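Local atomic coordinates of phospholipase C-beta (PLC-beta) (Sepia officinalis, PDB entry 3QR0), a protein that is a phospholipase C of the beta type, joining a PH domain, EF-hand-like domains, a TIM-barrel-type domain that holds a calcium ion, and a C2 domain. Residues K27-E40 with K80-F94. Sequence-based numbering, arbitrary orientation.
Sequences KFLKWEEGSSGFIE and KPPKDKKIKEAGTNF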
ATOM      1  N   LYS A  27     -32.066   5.026  -5.166  1.00 29.92           N
ATOM      2  CA  LYS A  27     -32.345   6.427  -4.896  1.00 30.34           C
ATOM      3  C   LYS A  27     -31.771   6.802  -3.535  1.00 29.47           C
ATOM      4  O   LYS A  27     -31.914   6.055  -2.566  1.00 29.24           O
ATOM      5  CB  LYS A  27     -33.854   6.685  -4.942  1.00 31.68           C
ATOM      6  CG  LYS A  27     -34.488   6.314  -6.285  1.00 33.56           C
ATOM      7  CD  LYS A  27     -35.994   6.047  -6.193  1.00 36.72           C
ATOM      8  CE  LYS A  27     -36.830   7.263  -6.547  1.00 38.32           C
ATOM      9  NZ  LYS A  27     -38.212   6.885  -6.966  1.00 40.70           N
ATOM     10  N   PHE A  28     -31.090   7.942  -3.481  1.00 28.92           N
ATOM     11  CA  PHE A  28     -30.548   8.477  -2.232  1.00 28.34           C
ATOM     12  C   PHE A  28     -30.791   9.971  -2.176  1.00 28.69           C
ATOM     13  O   PHE A  28     -30.865  10.624  -3.213  1.00 28.47           O
ATOM     14  CB  PHE A  28     -29.036   8.271  -2.149  1.00 27.30           C
ATOM     15  CG  PHE A  28     -28.603   6.837  -2.014  1.00 26.24           C
ATOM     16  CD1 PHE A  28     -28.306   6.303  -0.766  1.00 26.06           C
ATOM     17  CD2 PHE A  28     -28.440   6.039  -3.139  1.00 26.60           C
ATOM     18  CE1 PHE A  28     -27.880   4.986  -0.634  1.00 25.61           C
ATOM     19  CE2 PHE A  28     -28.015   4.719  -3.021  1.00 26.11           C
ATOM     20  CZ  PHE A  28     -27.737   4.191  -1.762  1.00 25.98           C
ATOM     21  N   LEU A  29     -30.899  10.513  -0.968  1.00 29.04           N
ATOM     22  CA  LEU A  29     -30.815  11.956  -0.791  1.00 29.65           C
ATOM     23  C   LEU A  29     -29.365  12.290  -0.478  1.00 28.89           C
ATOM     24  O   LEU A  29     -28.767  11.693   0.413  1.00 28.25           O
ATOM     25  CB  LEU A  29     -31.728  12.454   0.331  1.00 30.52           C
ATOM     26  CG  LEU A  29     -33.230  12.465   0.045  1.00 32.46           C
ATOM     27  CD1 LEU A  29     -33.987  13.118   1.209  1.00 33.92           C
ATOM     28  CD2 LEU A  29     -33.572  13.175  -1.266  1.00 33.22           C
ATOM     29  N   LYS A  30     -28.803  13.228  -1.234  1.00 29.16           N
ATOM     30  CA  LYS A  30     -27.421  13.663  -1.044  1.00 28.90           C
ATOM     31  C   LYS A  30     -27.408  15.039  -0.391  1.00 29.53           C
ATOM     32  O   LYS A  30     -28.160  15.919  -0.790  1.00 29.64           O
ATOM     33  CB  LYS A  30     -26.710  13.717  -2.397  1.00 28.78           C
ATOM     34  CG  LYS A  30     -25.249  14.100  -2.332  1.00 28.64           C
ATOM     35  CD  LYS A  30     -24.647  14.175  -3.725  1.00 29.17           C
ATOM     36  CE  LYS A  30     -23.127  14.241  -3.658  1.00 28.68           C
ATOM     37  NZ  LYS A  30     -22.667  15.468  -2.959  1.00 28.44           N
ATOM     38  N   TRP A  31     -26.545  15.221   0.608  1.00 29.87           N
ATOM     39  CA  TRP A  31     -26.405  16.511   1.285  1.00 30.63           C
ATOM     40  C   TRP A  31     -24.936  16.801   1.597  1.00 30.95           C
ATOM     41  O   TRP A  31     -24.095  15.904   1.545  1.00 30.25           O
ATOM     42  CB  TRP A  31     -27.244  16.538   2.566  1.00 30.85           C
ATOM     43  CG  TRP A  31     -26.839  15.507   3.574  1.00 29.52           C
ATOM     44  CD1 TRP A  31     -27.202  14.190   3.591  1.00 28.78           C
ATOM     45  CD2 TRP A  31     -25.993  15.705   4.712  1.00 27.99           C
ATOM     46  NE1 TRP A  31     -26.627  13.557   4.664  1.00 27.68           N
ATOM     47  CE2 TRP A  31     -25.883  14.465   5.371  1.00 27.59           C
ATOM     48  CE3 TRP A  31     -25.305  16.811   5.231  1.00 28.40           C
ATOM     49  CZ2 TRP A  31     -25.117  14.295   6.524  1.00 27.37           C
ATOM     50  CZ3 TRP A  31     -24.546  16.645   6.380  1.00 27.70           C
ATOM     51  CH2 TRP A  31     -24.460  15.394   7.016  1.00 27.37           C
ATOM     52  N   GLU A  32     -24.643  18.060   1.908  1.00 32.29           N
ATOM     53  CA  GLU A  32     -23.282  18.511   2.204  1.00 33.11           C
ATOM     54  C   GLU A  32     -23.232  19.254   3.528  1.00 33.65           C
ATOM     55  O   GLU A  32     -24.177  19.945   3.887  1.00 34.22           O
ATOM     56  CB  GLU A  32     -22.798  19.470   1.120  1.00 33.51           C
ATOM     57  CG  GLU A  32     -22.561  18.839  -0.229  1.00 35.01           C
ATOM     58  CD  GLU A  32     -22.082  19.854  -1.254  1.00 36.97           C
ATOM     59  OE1 GLU A  32     -21.465  20.869  -0.854  1.00 38.02           O
ATOM     60  OE2 GLU A  32     -22.315  19.633  -2.462  1.00 39.08           O
ATOM     61  N   GLU A  33     -22.116  19.123   4.240  1.00 34.11           N
ATOM     62  CA  GLU A  33     -21.859  19.948   5.420  1.00 35.18           C
ATOM     63  C   GLU A  33     -21.709  21.406   5.005  1.00 35.43           C
ATOM     64  O   GLU A  33     -21.078  21.703   3.985  1.00 35.32           O
ATOM     65  CB  GLU A  33     -20.580  19.505   6.134  1.00 35.29           C
ATOM     66  CG  GLU A  33     -20.711  18.240   6.948  1.00 37.22           C
ATOM     67  CD  GLU A  33     -19.394  17.821   7.579  1.00 40.14           C
ATOM     68  OE1 GLU A  33     -18.362  17.818   6.874  1.00 42.43           O
ATOM     69  OE2 GLU A  33     -19.386  17.481   8.781  1.00 43.10           O
ATOM     70  N   GLY A  34     -22.287  22.307   5.793  1.00 35.74           N
ATOM     71  CA  GLY A  34     -22.193  23.745   5.531  1.00 36.22           C
ATOM     72  C   GLY A  34     -23.234  24.303   4.572  1.00 36.71           C
ATOM     73  O   GLY A  34     -23.126  25.450   4.153  1.00 37.28           O
ATOM     74  N   SER A  35     -24.233  23.486   4.234  0.50 36.75           N
ATOM     75  CA  SER A  35     -25.320  23.883   3.344  0.50 37.20           C
ATOM     76  C   SER A  35     -26.611  23.207   3.783  0.50 37.45           C
ATOM     77  O   SER A  35     -26.590  22.060   4.232  0.50 36.98           O
ATOM     78  CB  SER A  35     -25.002  23.484   1.902  0.50 36.96           C
ATOM     79  OG  SER A  35     -26.152  23.590   1.081  0.50 37.44           O
ATOM     80  N   SER A  36     -27.728  23.920   3.652  1.00 38.07           N
ATOM     81  CA  SER A  36     -29.047  23.382   4.015  1.00 38.67           C
ATOM     82  C   SER A  36     -29.722  22.613   2.878  1.00 38.41           C
ATOM     83  O   SER A  36     -30.799  22.044   3.070  1.00 39.04           O
ATOM     84  CB  SER A  36     -29.976  24.515   4.462  1.00 39.73           C
ATOM     85  OG  SER A  36     -29.553  25.048   5.699  1.00 40.97           O
ATOM     86  N   GLY A  37     -29.106  22.606   1.700  1.00 37.55           N
ATOM     87  CA  GLY A  37     -29.690  21.948   0.535  1.00 37.32           C
ATOM     88  C   GLY A  37     -29.649  20.430   0.583  1.00 36.39           C
ATOM     89  O   GLY A  37     -28.942  19.831   1.397  1.00 35.48           O
ATOM     90  N   PHE A  38     -30.432  19.812  -0.291  1.00 36.18           N
ATOM     91  CA  PHE A  38     -30.352  18.373  -0.524  1.00 35.61           C
ATOM     92  C   PHE A  38     -30.939  18.085  -1.895  1.00 35.46           C
ATOM     93  O   PHE A  38     -31.779  18.847  -2.386  1.00 36.01           O
ATOM     94  CB  PHE A  38     -31.109  17.592   0.555  1.00 35.97           C
ATOM     95  CG  PHE A  38     -32.545  18.008   0.709  1.00 37.46           C
ATOM     96  CD1 PHE A  38     -33.542  17.395  -0.037  1.00 38.56           C
ATOM     97  CD2 PHE A  38     -32.899  19.017   1.593  1.00 38.89           C
ATOM     98  CE1 PHE A  38     -34.866  17.782   0.095  1.00 39.80           C
ATOM     99  CE2 PHE A  38     -34.222  19.411   1.733  1.00 40.05           C
ATOM    100  CZ  PHE A  38     -35.206  18.791   0.983  1.00 40.41           C
ATOM    101  N   ILE A  39     -30.487  16.998  -2.512  1.00 34.23           N
ATOM    102  CA  ILE A  39     -31.000  16.585  -3.812  1.00 34.28           C
ATOM    103  C   ILE A  39     -31.118  15.068  -3.868  1.00 33.41           C
ATOM    104  O   ILE A  39     -30.236  14.349  -3.405  1.00 32.36           O
ATOM    105  CB  ILE A  39     -30.090  17.081  -4.959  1.00 34.19           C
ATOM    106  CG1 ILE A  39     -30.708  16.755  -6.325  1.00 35.55           C
ATOM    107  CG2 ILE A  39     -28.706  16.478  -4.841  1.00 32.79           C
ATOM    108  CD1 ILE A  39     -30.105  17.559  -7.479  1.00 36.55           C
ATOM    109  N   GLU A  40     -32.218  14.590  -4.434  1.00 33.53           N
ATOM    110  CA  GLU A  40     -32.392  13.163  -4.650  1.00 33.04           C
ATOM    111  C   GLU A  40     -31.618  12.757  -5.892  1.00 31.82           C
ATOM    112  O   GLU A  40     -31.745  13.388  -6.948  1.00 31.86           O
ATOM    113  CB  GLU A  40     -33.865  12.808  -4.813  1.00 34.29           C
ATOM    114  CG  GLU A  40     -34.125  11.304  -4.803  1.00 35.81           C
ATOM    115  CD  GLU A  40     -35.509  10.956  -5.288  1.00 38.26           C
ATOM    116  OE1 GLU A  40     -36.478  11.560  -4.795  1.00 40.39           O
ATOM    117  OE2 GLU A  40     -35.621  10.076  -6.163  1.00 40.54           O
ATOM    118  N   LYS A  80     -22.408   9.438   9.539  1.00 31.42           N
ATOM    119  CA  LYS A  80     -22.610  10.758  10.138  1.00 32.13           C
ATOM    120  C   LYS A  80     -23.966  11.302   9.694  1.00 32.69           C
ATOM    121  O   LYS A  80     -24.137  11.643   8.527  1.00 32.57           O
ATOM    122  CB  LYS A  80     -21.494  11.718   9.713  1.00 31.91           C
ATOM    123  CG  LYS A  80     -21.654  13.135  10.264  1.00 33.67           C
ATOM    124  CD  LYS A  80     -20.375  13.953  10.131  1.00 35.91           C
ATOM    125  CE  LYS A  80     -20.532  15.320  10.799  1.00 37.66           C
ATOM    126  NZ  LYS A  80     -19.234  16.044  10.896  1.00 38.43           N
ATOM    127  N   PRO A  81     -24.940  11.378  10.617  1.00 33.48           N
ATOM    128  CA  PRO A  81     -26.252  11.872  10.212  1.00 34.05           C
ATOM    129  C   PRO A  81     -26.268  13.401  10.108  1.00 34.35           C
ATOM    130  O   PRO A  81     -25.456  14.067  10.756  1.00 33.90           O
ATOM    131  CB  PRO A  81     -27.162  11.392  11.339  1.00 34.84           C
ATOM    132  CG  PRO A  81     -26.283  11.359  12.542  1.00 34.65           C
ATOM    133  CD  PRO A  81     -24.882  11.086  12.061  1.00 33.66           C
ATOM    134  N   PRO A  82     -27.175  13.956   9.287  1.00 34.96           N
ATOM    135  CA  PRO A  82     -27.244  15.410   9.169  1.00 35.49           C
ATOM    136  C   PRO A  82     -27.756  16.070  10.452  1.00 36.33           C
ATOM    137  O   PRO A  82     -28.547  15.474  11.180  1.00 36.53           O
ATOM    138  CB  PRO A  82     -28.224  15.622   8.011  1.00 35.87           C
ATOM    139  CG  PRO A  82     -29.063  14.408   7.994  1.00 36.19           C
ATOM    140  CD  PRO A  82     -28.185  13.286   8.450  1.00 35.24           C
ATOM    141  N   LYS A  83     -27.271  17.278  10.725  1.00 36.75           N
ATOM    142  CA  LYS A  83     -27.706  18.064  11.878  1.00 37.68           C
ATOM    143  C   LYS A  83     -28.610  19.226  11.463  1.00 38.18           C
ATOM    144  O   LYS A  83     -29.369  19.737  12.276  1.00 38.56           O
ATOM    145  CB  LYS A  83     -26.495  18.596  12.644  1.00 37.66           C
ATOM    146  CG  LYS A  83     -25.626  17.502  13.256  1.00 38.71           C
ATOM    147  CD  LYS A  83     -24.554  18.075  14.192  1.00 40.97           C
ATOM    148  CE  LYS A  83     -23.381  18.687  13.428  1.00 41.34           C
ATOM    149  NZ  LYS A  83     -22.661  19.718  14.247  1.00 42.67           N
ATOM    150  N   ASP A  84     -28.522  19.639  10.201  1.00 37.86           N
ATOM    151  CA  ASP A  84     -29.380  20.694   9.673  1.00 38.77           C
ATOM    152  C   ASP A  84     -30.852  20.264   9.723  1.00 39.24           C
ATOM    153  O   ASP A  84     -31.197  19.157   9.304  1.00 38.84           O
ATOM    154  CB  ASP A  84     -28.962  21.036   8.241  1.00 38.53           C
ATOM    155  CG  ASP A  84     -29.863  22.067   7.598  1.00 40.77           C
ATOM    156  OD1 ASP A  84     -29.511  23.269   7.626  1.00 42.54           O
ATOM    157  OD2 ASP A  84     -30.930  21.679   7.070  1.00 43.22           O
ATOM    158  N   LYS A  85     -31.704  21.145  10.240  1.00 39.88           N
ATOM    159  CA  LYS A  85     -33.127  20.851  10.439  1.00 40.69           C
ATOM    160  C   LYS A  85     -33.825  20.392   9.161  1.00 40.47           C
ATOM    161  O   LYS A  85     -34.530  19.385   9.164  1.00 40.80           O
ATOM    162  CB  LYS A  85     -33.855  22.083  10.997  1.00 41.66           C
ATOM    163  CG  LYS A  85     -35.320  21.835  11.346  1.00 43.20           C
ATOM    164  CD  LYS A  85     -35.974  23.063  11.960  1.00 44.98           C
ATOM    165  CE  LYS A  85     -37.403  22.779  12.405  1.00 46.19           C
ATOM    166  NZ  LYS A  85     -38.001  23.939  13.128  1.00 47.84           N
ATOM    167  N   LYS A  86     -33.624  21.134   8.078  1.00 39.95           N
ATOM    168  CA  LYS A  86     -34.322  20.871   6.823  1.00 40.18           C
ATOM    169  C   LYS A  86     -33.868  19.558   6.175  1.00 38.82           C
ATOM    170  O   LYS A  86     -34.683  18.824   5.613  1.00 38.70           O
ATOM    171  CB  LYS A  86     -34.154  22.054   5.862  1.00 40.44           C
ATOM    172  CG  LYS A  86     -34.739  23.354   6.424  1.00 42.62           C
ATOM    173  CD  LYS A  86     -34.757  24.485   5.410  1.00 44.15           C
ATOM    174  CE  LYS A  86     -35.128  25.800   6.082  1.00 45.80           C
ATOM    175  NZ  LYS A  86     -35.277  26.916   5.110  1.00 47.44           N
ATOM    176  N   ILE A  87     -32.579  19.254   6.288  1.00 37.46           N
ATOM    177  CA  ILE A  87     -32.032  17.997   5.776  1.00 36.40           C
ATOM    178  C   ILE A  87     -32.541  16.813   6.610  1.00 36.54           C
ATOM    179  O   ILE A  87     -32.988  15.805   6.056  1.00 36.32           O
ATOM    180  CB  ILE A  87     -30.484  18.017   5.759  1.00 35.43           C
ATOM    181  CG1 ILE A  87     -29.971  19.115   4.817  1.00 35.20           C
ATOM    182  CG2 ILE A  87     -29.933  16.672   5.310  1.00 34.31           C
ATOM    183  CD1 ILE A  87     -28.472  19.333   4.891  1.00 33.52           C
ATOM    184  N   LYS A  88     -32.469  16.943   7.933  1.00 36.59           N
ATOM    185  CA  LYS A  88     -32.994  15.925   8.853  1.00 37.18           C
ATOM    186  C   LYS A  88     -34.456  15.587   8.579  1.00 37.97           C
ATOM    187  O   LYS A  88     -34.834  14.419   8.570  1.00 38.09           O
ATOM    188  CB  LYS A  88     -32.878  16.389  10.305  1.00 37.53           C
ATOM    189  CG  LYS A  88     -31.492  16.257  10.893  1.00 37.76           C
ATOM    190  CD  LYS A  88     -31.463  16.714  12.350  1.00 39.35           C
ATOM    191  CE  LYS A  88     -32.062  15.673  13.286  1.00 40.61           C
ATOM    192  NZ  LYS A  88     -32.563  16.288  14.540  1.00 41.96           N
ATOM    193  N   GLU A  89     -35.274  16.612   8.369  1.00 38.69           N
ATOM    194  CA  GLU A  89     -36.695  16.405   8.091  1.00 39.81           C
ATOM    195  C   GLU A  89     -36.894  15.661   6.768  1.00 39.14           C
ATOM    196  O   GLU A  89     -37.689  14.720   6.695  1.00 39.54           O
ATOM    197  CB  GLU A  89     -37.449  17.741   8.098  1.00 40.91           C
ATOM    198  CG  GLU A  89     -37.667  18.293   9.510  1.00 43.09           C
ATOM    199  CD  GLU A  89     -38.280  19.692   9.541  1.00 45.60           C
ATOM    200  OE1 GLU A  89     -38.387  20.342   8.477  1.00 47.44           O
ATOM    201  OE2 GLU A  89     -38.650  20.144  10.649  1.00 47.48           O
ATOM    202  N   ALA A  90     -36.159  16.071   5.737  1.00 37.99           N
ATOM    203  CA  ALA A  90     -36.227  15.424   4.429  1.00 37.57           C
ATOM    204  C   ALA A  90     -35.744  13.972   4.499  1.00 36.79           C
ATOM    205  O   ALA A  90     -36.368  13.073   3.932  1.00 36.71           O
ATOM    206  CB  ALA A  90     -35.407  16.203   3.408  1.00 37.01           C
ATOM    207  N   GLY A  91     -34.638  13.757   5.205  1.00 35.91           N
ATOM    208  CA  GLY A  91     -34.072  12.423   5.381  1.00 35.57           C
ATOM    209  C   GLY A  91     -34.981  11.479   6.147  1.00 36.16           C
ATOM    210  O   GLY A  91     -35.066  10.292   5.825  1.00 35.79           O
ATOM    211  N   THR A  92     -35.657  12.008   7.165  1.00 36.89           N
ATOM    212  CA  THR A  92     -36.593  11.224   7.957  1.00 37.65           C
ATOM    213  C   THR A  92     -37.792  10.804   7.104  1.00 38.32           C
ATOM    214  O   THR A  92     -38.265   9.683   7.227  1.00 38.95           O
ATOM    215  CB  THR A  92     -37.054  12.001   9.215  1.00 38.47           C
ATOM    216  OG1 THR A  92     -35.960  12.103  10.140  1.00 37.90           O
ATOM    217  CG2 THR A  92     -38.225  11.298   9.898  1.00 39.44           C
ATOM    218  N   ASN A  93     -38.257  11.696   6.230  1.00 38.33           N
ATOM    219  CA  ASN A  93     -39.361  11.398   5.314  1.00 38.98           C
ATOM    220  C   ASN A  93     -38.981  10.563   4.080  1.00 38.42           C
ATOM    221  O   ASN A  93     -39.865  10.049   3.393  1.00 39.20           O
ATOM    222  CB  ASN A  93     -40.025  12.701   4.849  1.00 39.52           C
ATOM    223  CG  ASN A  93     -40.696  13.454   5.986  1.00 40.37           C
ATOM    224  OD1 ASN A  93     -41.206  12.853   6.932  1.00 40.72           O
ATOM    225  ND2 ASN A  93     -40.699  14.778   5.897  1.00 40.07           N
ATOM    226  N   PHE A  94     -37.686  10.425   3.800  1.00 37.09           N
ATOM    227  CA  PHE A  94     -37.220   9.708   2.603  1.00 36.38           C
ATOM    228  C   PHE A  94     -37.324   8.194   2.782  1.00 36.52           C
ATOM    229  O   PHE A  94     -36.754   7.631   3.717  1.00 35.80           O
ATOM    230  CB  PHE A  94     -35.773  10.098   2.288  1.00 35.24           C
ATOM    231  CG  PHE A  94     -35.310   9.682   0.919  1.00 33.95           C
ATOM    232  CD1 PHE A  94     -35.813  10.304  -0.217  1.00 34.03           C
ATOM    233  CD2 PHE A  94     -34.355   8.688   0.765  1.00 32.74           C
ATOM    234  CE1 PHE A  94     -35.381   9.932  -1.487  1.00 33.88           C
ATOM    235  CE2 PHE A  94     -33.915   8.307  -0.500  1.00 32.09           C
ATOM    236  CZ  PHE A  94     -34.427   8.929  -1.627  1.00 32.64           C
TER
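W31 lays one indole face over P82 and I87. CB of P82 sits under the six-membered ring, 3.7 Å from its centroid, while CG2 of I87 lies beneath the five-membered ring; K80 O approaches the indole edge near its plane, 3.5 Å from CZ2 of W31. W31 CG stands between its backbone N and carbonyl carbon (chi1 61°), which lays the ring across both aliphatic side chains at about a right angle. CD1 of I87 pushes on into loop 32-37, 3.4 Å from S35 O. Further along helix 85-93, A90 CB rests on one face of F38, 3.7 Å from the ring centroid. Just beyond the helix, F94, its CG swung anti to the backbone N, turns a face to L29, whose CG lies 3.4 Å above the ring plane. Two polar links lie at the hairpin-loop end of the apolar row: K80 NZ meets E33 OE2 at 2.6 Å in a salt bridge, and S36 OG donates to D84 OD1, 34° out of the carboxylate plane. D84 is also the N-cap, its OD2 accepting from I87 N at 3.0 Å through the anti lone pair. In the second shell H121 stacks on W31, and K104 NZ donates to G91 O and F94 O at the C-terminal end of the helix. The helix runs nearly antiparallel (173°) to strand 27-31 of the PH-domain sheet, within the connection between strands 70-75 and 105-110. Mainly CH-pi and apolar contacts hold it there, while one carboxylate, D84, ties the start of the helix to the hairpin loop.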